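Side-chain contacts in O-succinylhomoserine sulfhydrylase (Mycobacterium tuberculosis, PDB 3NDN), which probably makes L-homocysteine from O-succinyl-L-homoserine and hydrogen sulfide, using pyridoxal 5'-phosphate as cofactor in methionine biosynthesis: residues L366-P370 with A371-H375; A292-L295 with N296-S300; R89-I93 with E94-A98. All coordinates share one frame; numbering follows the deposited sequence.

Contact 1: L366-P370 with A371-H375; sequences LVTHP and ATTTH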
ATOM      1  N   LEU A 366      10.643 -24.034  -1.843  1.00 28.69           N
ATOM      2  CA  LEU A 366      12.050 -23.592  -1.751  1.00 29.57           C
ATOM      3  C   LEU A 366      12.995 -24.712  -1.235  1.00 29.81           C
ATOM      4  O   LEU A 366      12.565 -25.597  -0.476  1.00 29.93           O
ATOM      5  CB  LEU A 366      12.167 -22.374  -0.831  1.00 28.93           C
ATOM      6  CG  LEU A 366      11.193 -21.197  -0.953  1.00 28.96           C
ATOM      7  CD1 LEU A 366      11.338 -20.271   0.217  1.00 29.90           C
ATOM      8  CD2 LEU A 366      11.404 -20.427  -2.261  1.00 29.13           C
ATOM      9  N   VAL A 367      14.279 -24.650  -1.627  1.00 30.88           N
ATOM     10  CA  VAL A 367      15.299 -25.643  -1.224  1.00 31.65           C
ATOM     11  C   VAL A 367      16.592 -24.966  -0.721  1.00 32.44           C
ATOM     12  O   VAL A 367      17.018 -23.951  -1.276  1.00 32.52           O
ATOM     13  CB  VAL A 367      15.594 -26.685  -2.360  1.00 31.98           C
ATOM     14  CG1 VAL A 367      16.230 -26.033  -3.606  1.00 33.79           C
ATOM     15  CG2 VAL A 367      16.472 -27.822  -1.862  1.00 32.95           C
ATOM     16  N   THR A 368      17.183 -25.515   0.340  1.00 32.90           N
ATOM     17  CA  THR A 368      18.455 -24.985   0.865  1.00 34.64           C
ATOM     18  C   THR A 368      19.441 -26.082   1.347  1.00 34.80           C
ATOM     19  O   THR A 368      19.030 -27.203   1.679  1.00 34.95           O
ATOM     20  CB  THR A 368      18.201 -23.900   1.958  1.00 34.10           C
ATOM     21  OG1 THR A 368      19.383 -23.115   2.134  1.00 37.12           O
ATOM     22  CG2 THR A 368      17.811 -24.534   3.302  1.00 34.53           C
ATOM     23  N   HIS A 369      20.740 -25.742   1.397  1.00 35.73           N
ATOM     24  CA  HIS A 369      21.791 -26.632   1.914  1.00 36.23           C
ATOM     25  C   HIS A 369      22.263 -26.087   3.266  1.00 36.76           C
ATOM     26  O   HIS A 369      23.048 -25.127   3.302  1.00 36.42           O
ATOM     27  CB  HIS A 369      22.969 -26.672   0.914  1.00 36.95           C
ATOM     28  CG  HIS A 369      24.104 -27.566   1.320  1.00 37.10           C
ATOM     29  ND1 HIS A 369      25.335 -27.077   1.711  1.00 37.93           N
ATOM     30  CD2 HIS A 369      24.210 -28.916   1.355  1.00 37.17           C
ATOM     31  CE1 HIS A 369      26.140 -28.087   1.991  1.00 37.94           C
ATOM     32  NE2 HIS A 369      25.484 -29.212   1.775  1.00 39.28           N
ATOM     33  N   PRO A 370      21.788 -26.684   4.378  1.00 36.60           N
ATOM     34  CA  PRO A 370      22.038 -26.087   5.696  1.00 37.17           C
ATOM     35  C   PRO A 370      23.506 -25.927   6.105  1.00 38.45           C
ATOM     36  O   PRO A 370      23.842 -24.928   6.734  1.00 38.57           O
ATOM     37  CB  PRO A 370      21.303 -27.028   6.654  1.00 37.07           C
ATOM     38  CG  PRO A 370      20.195 -27.626   5.810  1.00 36.60           C
ATOM     39  CD  PRO A 370      20.827 -27.807   4.457  1.00 36.68           C
ATOM     40  N   ALA A 371      24.368 -26.879   5.741  1.00 39.54           N
ATOM     41  CA  ALA A 371      25.785 -26.845   6.150  1.00 41.88           C
ATOM     42  C   ALA A 371      26.560 -25.616   5.640  1.00 43.05           C
ATOM     43  O   ALA A 371      27.568 -25.224   6.237  1.00 43.75           O
ATOM     44  CB  ALA A 371      26.506 -28.154   5.754  1.00 41.86           C
ATOM     45  N   THR A 372      26.088 -25.006   4.552  1.00 44.18           N
ATOM     46  CA  THR A 372      26.725 -23.801   4.009  1.00 45.82           C
ATOM     47  C   THR A 372      25.861 -22.525   4.127  1.00 46.85           C
ATOM     48  O   THR A 372      26.293 -21.447   3.725  1.00 47.14           O
ATOM     49  CB  THR A 372      27.182 -24.006   2.536  1.00 45.88           C
ATOM     50  OG1 THR A 372      26.060 -24.382   1.725  1.00 44.38           O
ATOM     51  CG2 THR A 372      28.278 -25.093   2.445  1.00 46.60           C
ATOM     52  N   THR A 373      24.653 -22.656   4.670  1.00 48.44           N
ATOM     53  CA  THR A 373      23.721 -21.525   4.841  1.00 50.10           C
ATOM     54  C   THR A 373      23.081 -21.490   6.247  1.00 51.77           C
ATOM     55  O   THR A 373      23.624 -20.865   7.156  1.00 52.18           O
ATOM     56  CB  THR A 373      22.590 -21.538   3.783  1.00 49.57           C
ATOM     57  OG1 THR A 373      21.857 -22.767   3.882  1.00 48.70           O
ATOM     58  CG2 THR A 373      23.134 -21.381   2.370  1.00 49.96           C
ATOM     59  N   THR A 374      21.928 -22.154   6.411  1.00 53.74           N
ATOM     60  CA  THR A 374      21.207 -22.262   7.704  1.00 55.87           C
ATOM     61  C   THR A 374      22.154 -22.320   8.916  1.00 57.70           C
ATOM     62  O   THR A 374      22.019 -21.526   9.850  1.00 57.89           O
ATOM     63  CB  THR A 374      20.255 -23.509   7.733  1.00 55.60           C
ATOM     64  OG1 THR A 374      19.534 -23.609   6.497  1.00 56.23           O
ATOM     65  CG2 THR A 374      19.245 -23.432   8.885  1.00 55.95           C
ATOM     66  N   HIS A 375      23.121 -23.239   8.875  1.00 59.87           N
ATOM     67  CA  HIS A 375      24.020 -23.499  10.006  1.00 61.98           C
ATOM     68  C   HIS A 375      25.498 -23.274   9.679  1.00 63.61           C
ATOM     69  O   HIS A 375      26.356 -24.084  10.042  1.00 64.12           O
ATOM     70  CB  HIS A 375      23.799 -24.928  10.532  1.00 62.11           C
ATOM     71  CG  HIS A 375      22.600 -25.065  11.416  1.00 62.44           C
ATOM     72  ND1 HIS A 375      21.351 -24.613  11.051  1.00 62.64           N
ATOM     73  CD2 HIS A 375      22.457 -25.606  12.647  1.00 63.35           C
ATOM     74  CE1 HIS A 375      20.493 -24.857  12.025  1.00 62.96           C
ATOM     75  NE2 HIS A 375      21.137 -25.466  13.002  1.00 63.23           N
TER
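The imidazole of H369 lies across the side chain of T372. H369 ND1 meets T372 OG1 at 2.8 Å, and the bond is almost straight (175°). Either atom could be the donor. The hydroxyl sits near the ring plane, at the edge. The methyl CG2 of T372 touches H369 CE1 at 3.7 Å. T372 reaches both atoms because OG1 stands between its own backbone N and carbonyl carbon (chi1 57°), which leaves CG2 beside the N. Through its other nitrogen, NE2, H369 is bonded to D390 O, and F345 packs edge-to-face with the ring. The imidazole is thus fixed in rotation.

The carbonyl of H369 is gripped from both faces. T373 OG1 donates to H369 O at 2.7 Å from well above the carbonyl plane. T372 N comes to H369 O at 3.3 Å from the opposite face. T373 OG1 also lies 3.0 Å from T368 OG1, whose proton may go there or, weakly, to N358 OD1. T374 OG1 is bonded to N358 as well. T374 CB packs beside P370 CB at 3.8 Å, the two side chains pointing the same way.

P370 O is held in a similar way. H375 N binds P370 O at 2.8 Å and T373 N binds P370 O at 3.2 Å, again from opposite faces. F66 and E63 of a second subunit pack on T373 and T372. The backbone makes two overlapping type I turns, H369-T372 and P370-T373, and the H375 N to P370 O bond closes a wider turn that takes in the second of them. This is a compact, buried turn at the end of strand 366-368, in the smaller sheet of a trans-sulfuration enzyme.

Contact 2: A292-L295 with N296-S300; sequences AEFL and NGHPS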
ATOM      1  N   ALA A 292       7.637 -36.651   1.725  1.00 32.90           N
ATOM      2  CA  ALA A 292       8.467 -37.390   2.683  1.00 33.19           C
ATOM      3  C   ALA A 292       8.463 -38.891   2.386  1.00 33.75           C
ATOM      4  O   ALA A 292       9.517 -39.537   2.405  1.00 34.08           O
ATOM      5  CB  ALA A 292       7.990 -37.132   4.109  1.00 33.20           C
ATOM      6  N   GLU A 293       7.278 -39.433   2.082  1.00 33.83           N
ATOM      7  CA  GLU A 293       7.138 -40.844   1.725  1.00 34.88           C
ATOM      8  C   GLU A 293       7.840 -41.196   0.395  1.00 35.23           C
ATOM      9  O   GLU A 293       8.432 -42.281   0.257  1.00 35.28           O
ATOM     10  CB  GLU A 293       5.647 -41.238   1.712  1.00 35.22           C
ATOM     11  CG  GLU A 293       4.989 -41.186   3.101  1.00 35.06           C
ATOM     12  CD  GLU A 293       3.463 -41.241   3.061  1.00 38.98           C
ATOM     13  OE1 GLU A 293       2.875 -41.107   1.962  1.00 40.47           O
ATOM     14  OE2 GLU A 293       2.849 -41.399   4.141  1.00 37.10           O
ATOM     15  N   PHE A 294       7.790 -40.277  -0.572  1.00 35.45           N
ATOM     16  CA  PHE A 294       8.454 -40.466  -1.869  1.00 36.31           C
ATOM     17  C   PHE A 294       9.982 -40.497  -1.717  1.00 36.82           C
ATOM     18  O   PHE A 294      10.649 -41.384  -2.265  1.00 36.76           O
ATOM     19  CB  PHE A 294       8.010 -39.403  -2.896  1.00 36.57           C
ATOM     20  CG  PHE A 294       8.839 -39.398  -4.162  1.00 38.35           C
ATOM     21  CD1 PHE A 294       8.578 -40.317  -5.184  1.00 39.23           C
ATOM     22  CD2 PHE A 294       9.901 -38.510  -4.310  1.00 38.18           C
ATOM     23  CE1 PHE A 294       9.345 -40.325  -6.342  1.00 41.31           C
ATOM     24  CE2 PHE A 294      10.683 -38.511  -5.469  1.00 39.85           C
ATOM     25  CZ  PHE A 294      10.406 -39.418  -6.483  1.00 40.70           C
ATOM     26  N   LEU A 295      10.519 -39.551  -0.955  1.00 36.97           N
ATOM     27  CA  LEU A 295      11.957 -39.515  -0.647  1.00 37.60           C
ATOM     28  C   LEU A 295      12.411 -40.772   0.132  1.00 38.81           C
ATOM     29  O   LEU A 295      13.444 -41.370  -0.189  1.00 38.92           O
ATOM     30  CB  LEU A 295      12.329 -38.225   0.088  1.00 37.28           C
ATOM     31  CG  LEU A 295      12.422 -36.944  -0.761  1.00 37.32           C
ATOM     32  CD1 LEU A 295      12.253 -35.660   0.082  1.00 36.79           C
ATOM     33  CD2 LEU A 295      13.718 -36.888  -1.577  1.00 35.16           C
ATOM     34  N   ASN A 296      11.615 -41.181   1.122  1.00 39.22           N
ATOM     35  CA  ASN A 296      11.903 -42.367   1.942  1.00 40.20           C
ATOM     36  C   ASN A 296      12.095 -43.638   1.099  1.00 40.60           C
ATOM     37  O   ASN A 296      12.915 -44.487   1.432  1.00 41.11           O
ATOM     38  CB  ASN A 296      10.788 -42.566   2.982  1.00 40.08           C
ATOM     39  CG  ASN A 296      11.123 -43.623   4.030  1.00 41.27           C
ATOM     40  OD1 ASN A 296      12.226 -43.661   4.575  1.00 43.13           O
ATOM     41  ND2 ASN A 296      10.148 -44.464   4.338  1.00 41.76           N
ATOM     42  N   GLY A 297      11.357 -43.744  -0.007  1.00 40.68           N
ATOM     43  CA  GLY A 297      11.456 -44.899  -0.894  1.00 40.95           C
ATOM     44  C   GLY A 297      12.423 -44.790  -2.067  1.00 41.37           C
ATOM     45  O   GLY A 297      12.524 -45.723  -2.865  1.00 41.41           O
ATOM     46  N   HIS A 298      13.134 -43.667  -2.175  1.00 40.69           N
ATOM     47  CA  HIS A 298      14.009 -43.396  -3.324  1.00 40.96           C
ATOM     48  C   HIS A 298      15.428 -43.961  -3.122  1.00 41.45           C
ATOM     49  O   HIS A 298      15.992 -43.821  -2.022  1.00 41.31           O
ATOM     50  CB  HIS A 298      14.070 -41.878  -3.569  1.00 40.35           C
ATOM     51  CG  HIS A 298      14.553 -41.500  -4.936  1.00 40.78           C
ATOM     52  ND1 HIS A 298      15.888 -41.442  -5.268  1.00 41.14           N
ATOM     53  CD2 HIS A 298      13.872 -41.164  -6.059  1.00 42.15           C
ATOM     54  CE1 HIS A 298      16.012 -41.085  -6.535  1.00 42.84           C
ATOM     55  NE2 HIS A 298      14.803 -40.907  -7.037  1.00 42.39           N
ATOM     56  N   PRO A 299      16.024 -44.584  -4.176  1.00 41.84           N
ATOM     57  CA  PRO A 299      17.339 -45.231  -4.010  1.00 42.78           C
ATOM     58  C   PRO A 299      18.513 -44.282  -3.742  1.00 42.95           C
ATOM     59  O   PRO A 299      19.523 -44.720  -3.195  1.00 43.39           O
ATOM     60  CB  PRO A 299      17.561 -45.974  -5.347  1.00 42.97           C
ATOM     61  CG  PRO A 299      16.250 -46.004  -6.023  1.00 42.74           C
ATOM     62  CD  PRO A 299      15.493 -44.791  -5.539  1.00 42.10           C
ATOM     63  N   SER A 300      18.384 -43.010  -4.126  1.00 42.74           N
ATOM     64  CA  SER A 300      19.449 -42.012  -3.895  1.00 42.85           C
ATOM     65  C   SER A 300      19.480 -41.450  -2.468  1.00 41.91           C
ATOM     66  O   SER A 300      20.396 -40.694  -2.110  1.00 41.94           O
ATOM     67  CB  SER A 300      19.323 -40.845  -4.887  1.00 43.08           C
ATOM     68  OG  SER A 300      19.541 -41.268  -6.220  1.00 45.36           O
TER
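The rings of F294 and H298 form an offset edge-to-face pair, with the edge of H298 turned toward the face of F294. Their centroids are 5.7 Å apart and their planes meet at 60°. The closest atoms, F294 CZ and H298 CD2, are 3.9 Å apart. P299 CD covers one face of the imidazole, off toward its rim, and S300 CA lies at the ring edge, in plane. S300 N donates to H298 ND1 at 3.2 Å. NE2 is bonded to D410 of helix 402-413, so both ring nitrogens have partners. This is consistent with a proton on NE2.

Both aromatic side chains have CG anti to the backbone N (chi1 170° in F294), which brings them side by side across the end of helix 277-296. The helix ends here, and its last turn tightens. N296 N still reaches A292 O at 3.0 Å, and G297 N reaches E293 O at 3.3 Å. H298 N then turns to L295 O at 3.1 Å, a three-residue step, approaching from above the carbonyl plane. H298 CB lies 3.5 Å from the same L295 O. The side chain of L295 packs on V329 and F331 of strand 328-333 and on L413 of helix 402-413.

Contact 3: R89-I93 with E94-A98; sequences RLRLI and EGAPA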
ATOM      1  N   ARG A  89      -7.488 -11.171  16.277  1.00 28.98           N
ATOM      2  CA  ARG A  89      -7.717 -12.334  15.414  1.00 27.96           C
ATOM      3  C   ARG A  89      -6.756 -13.493  15.742  1.00 27.54           C
ATOM      4  O   ARG A  89      -7.189 -14.646  15.876  1.00 26.10           O
ATOM      5  CB  ARG A  89      -7.661 -11.938  13.912  1.00 27.83           C
ATOM      6  CG  ARG A  89      -8.026 -13.067  12.921  1.00 28.74           C
ATOM      7  CD  ARG A  89      -8.284 -12.505  11.491  1.00 28.32           C
ATOM      8  NE  ARG A  89      -9.491 -11.669  11.457  1.00 28.47           N
ATOM      9  CZ  ARG A  89      -9.985 -11.067  10.367  1.00 29.37           C
ATOM     10  NH1 ARG A  89     -11.099 -10.339  10.469  1.00 30.19           N
ATOM     11  NH2 ARG A  89      -9.369 -11.170   9.188  1.00 26.64           N
ATOM     12  N   LEU A  90      -5.458 -13.196  15.906  1.00 26.07           N
ATOM     13  CA  LEU A  90      -4.483 -14.234  16.267  1.00 26.21           C
ATOM     14  C   LEU A  90      -4.757 -14.775  17.693  1.00 26.06           C
ATOM     15  O   LEU A  90      -4.644 -15.976  17.929  1.00 25.97           O
ATOM     16  CB  LEU A  90      -3.018 -13.702  16.157  1.00 25.16           C
ATOM     17  CG  LEU A  90      -1.850 -14.666  16.448  1.00 27.01           C
ATOM     18  CD1 LEU A  90      -1.891 -15.957  15.606  1.00 25.80           C
ATOM     19  CD2 LEU A  90      -0.458 -13.961  16.351  1.00 26.65           C
ATOM     20  N   ARG A  91      -5.137 -13.895  18.615  1.00 25.74           N
ATOM     21  CA  ARG A  91      -5.450 -14.288  20.006  1.00 26.49           C
ATOM     22  C   ARG A  91      -6.640 -15.271  20.029  1.00 27.19           C
ATOM     23  O   ARG A  91      -6.620 -16.271  20.767  1.00 28.13           O
ATOM     24  CB  ARG A  91      -5.764 -13.050  20.879  1.00 26.62           C
ATOM     25  CG  ARG A  91      -5.891 -13.348  22.421  1.00 27.31           C
ATOM     26  CD  ARG A  91      -6.700 -12.250  23.183  1.00 29.02           C
ATOM     27  NE  ARG A  91      -8.102 -12.152  22.751  1.00 29.71           N
ATOM     28  CZ  ARG A  91      -9.044 -13.085  22.939  1.00 32.71           C
ATOM     29  NH1 ARG A  91      -8.765 -14.250  23.542  1.00 32.74           N
ATOM     30  NH2 ARG A  91     -10.283 -12.865  22.492  1.00 31.09           N
ATOM     31  N   LEU A  92      -7.650 -14.992  19.208  1.00 26.87           N
ATOM     32  CA  LEU A  92      -8.835 -15.868  19.071  1.00 27.05           C
ATOM     33  C   LEU A  92      -8.471 -17.241  18.524  1.00 27.46           C
ATOM     34  O   LEU A  92      -8.925 -18.248  19.073  1.00 28.31           O
ATOM     35  CB  LEU A  92      -9.926 -15.233  18.193  1.00 27.24           C
ATOM     36  CG  LEU A  92     -10.746 -14.117  18.880  1.00 27.37           C
ATOM     37  CD1 LEU A  92     -11.459 -13.224  17.857  1.00 26.77           C
ATOM     38  CD2 LEU A  92     -11.759 -14.707  19.880  1.00 29.84           C
ATOM     39  N   ILE A  93      -7.662 -17.277  17.462  1.00 26.94           N
ATOM     40  CA  ILE A  93      -7.181 -18.563  16.868  1.00 28.05           C
ATOM     41  C   ILE A  93      -6.407 -19.435  17.878  1.00 29.39           C
ATOM     42  O   ILE A  93      -6.575 -20.673  17.926  1.00 30.45           O
ATOM     43  CB  ILE A  93      -6.338 -18.300  15.577  1.00 27.25           C
ATOM     44  CG1 ILE A  93      -7.243 -17.761  14.449  1.00 27.36           C
ATOM     45  CG2 ILE A  93      -5.561 -19.568  15.117  1.00 27.55           C
ATOM     46  CD1 ILE A  93      -6.479 -17.223  13.219  1.00 26.82           C
ATOM     47  N   GLU A  94      -5.551 -18.795  18.671  1.00 30.29           N
ATOM     48  CA  GLU A  94      -4.648 -19.496  19.595  1.00 32.04           C
ATOM     49  C   GLU A  94      -5.320 -19.897  20.919  1.00 32.65           C
ATOM     50  O   GLU A  94      -4.947 -20.911  21.536  1.00 33.79           O
ATOM     51  CB  GLU A  94      -3.402 -18.621  19.842  1.00 31.95           C
ATOM     52  CG  GLU A  94      -2.301 -19.209  20.774  1.00 35.31           C
ATOM     53  CD  GLU A  94      -1.455 -20.300  20.106  1.00 38.49           C
ATOM     54  OE1 GLU A  94      -1.343 -20.315  18.862  1.00 39.16           O
ATOM     55  OE2 GLU A  94      -0.905 -21.151  20.837  1.00 42.08           O
ATOM     56  N   GLY A  95      -6.305 -19.110  21.353  1.00 32.74           N
ATOM     57  CA  GLY A  95      -6.957 -19.288  22.674  1.00 32.34           C
ATOM     58  C   GLY A  95      -6.103 -18.799  23.843  1.00 32.30           C
ATOM     59  O   GLY A  95      -6.046 -19.455  24.894  1.00 32.06           O
ATOM     60  N   ALA A  96      -5.460 -17.639  23.677  1.00 31.63           N
ATOM     61  CA  ALA A  96      -4.617 -17.020  24.709  1.00 31.30           C
ATOM     62  C   ALA A  96      -5.405 -15.925  25.453  1.00 31.92           C
ATOM     63  O   ALA A  96      -6.383 -15.416  24.900  1.00 31.67           O
ATOM     64  CB  ALA A  96      -3.367 -16.410  24.068  1.00 31.44           C
ATOM     65  N   PRO A  97      -4.979 -15.560  26.694  1.00 31.63           N
ATOM     66  CA  PRO A  97      -5.622 -14.457  27.432  1.00 31.94           C
ATOM     67  C   PRO A  97      -5.388 -13.051  26.833  1.00 31.75           C
ATOM     68  O   PRO A  97      -6.261 -12.182  26.959  1.00 32.31           O
ATOM     69  CB  PRO A  97      -5.014 -14.573  28.851  1.00 32.27           C
ATOM     70  CG  PRO A  97      -4.471 -16.005  28.929  1.00 31.76           C
ATOM     71  CD  PRO A  97      -3.980 -16.258  27.537  1.00 32.06           C
ATOM     72  N   ALA A  98      -4.227 -12.826  26.201  1.00 31.38           N
ATOM     73  CA  ALA A  98      -3.866 -11.504  25.645  1.00 30.96           C
ATOM     74  C   ALA A  98      -2.727 -11.586  24.605  1.00 30.56           C
ATOM     75  O   ALA A  98      -2.061 -12.633  24.498  1.00 30.22           O
ATOM     76  CB  ALA A  98      -3.529 -10.507  26.770  1.00 31.12           C
TER
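A glycine-ended helix C-terminus joins helix 81-94 to strand 98-102, one of the two outermost strands of the large sheet within this chain. R91 and A96 meet across it. G95 is the first residue to leave the helix, with positive phi (76°). A weak bond from A96 N to R91 O, 3.4 Å, recalls the six-to-one bond of a Schellman motif. G95 N, however, bonds R91 O at 2.9 Å rather than L92 O, so the full motif is not met.

The side chain of R91 reaches forward along the turn. It runs extended to CD, bends at chi3 (64°) and turns again at chi4, which brings the guanidinium round to the carbonyl of A96. R91 NH1 donates to A96 O at 3.0 Å. The oxygen is in the guanidinium plane, and NH1 is nearly along the C=O axis. R91 CD rests 3.8 Å from A98 CA. E94 N bonds L90 O at 3.1 Å, one helical step before G95 N to R91 O. The E94 side chain packs on L241 and F214, with OE1 bonded to Y223 OH.

R91 serves the turn twice: its backbone oxygen receives G95, and weakly A96, while its side chain takes up the A96 oxygen. NH2 forms a salt bridge with E88, one helical turn earlier, which probably offsets part of its charge. The guanidinium would be expected to polarise the A96 carbonyl.

Overall arrangement
The three contacts come along the chain in the order contact 3, contact 2, contact 1, and none touches another. Contact 3 leads into strand 98-102 of the seven-stranded sheet. Contacts 1 and 2 adjoin the five-stranded sheet: contact 2 leads into strand 301-305 at one border, and contact 1 leaves strand 366-368. Their centres are about 20 Å apart, on the same side of the chain's centre. Contact 3 lies on the opposite side, with its centre about 33 Å from that of contact 1 and 38 Å from that of contact 2. Contacts 2 and 3 are both helix-to-strand connections. Contact 1 also packs on a second subunit of the homotetramer, whereas no other chain touches contact 2.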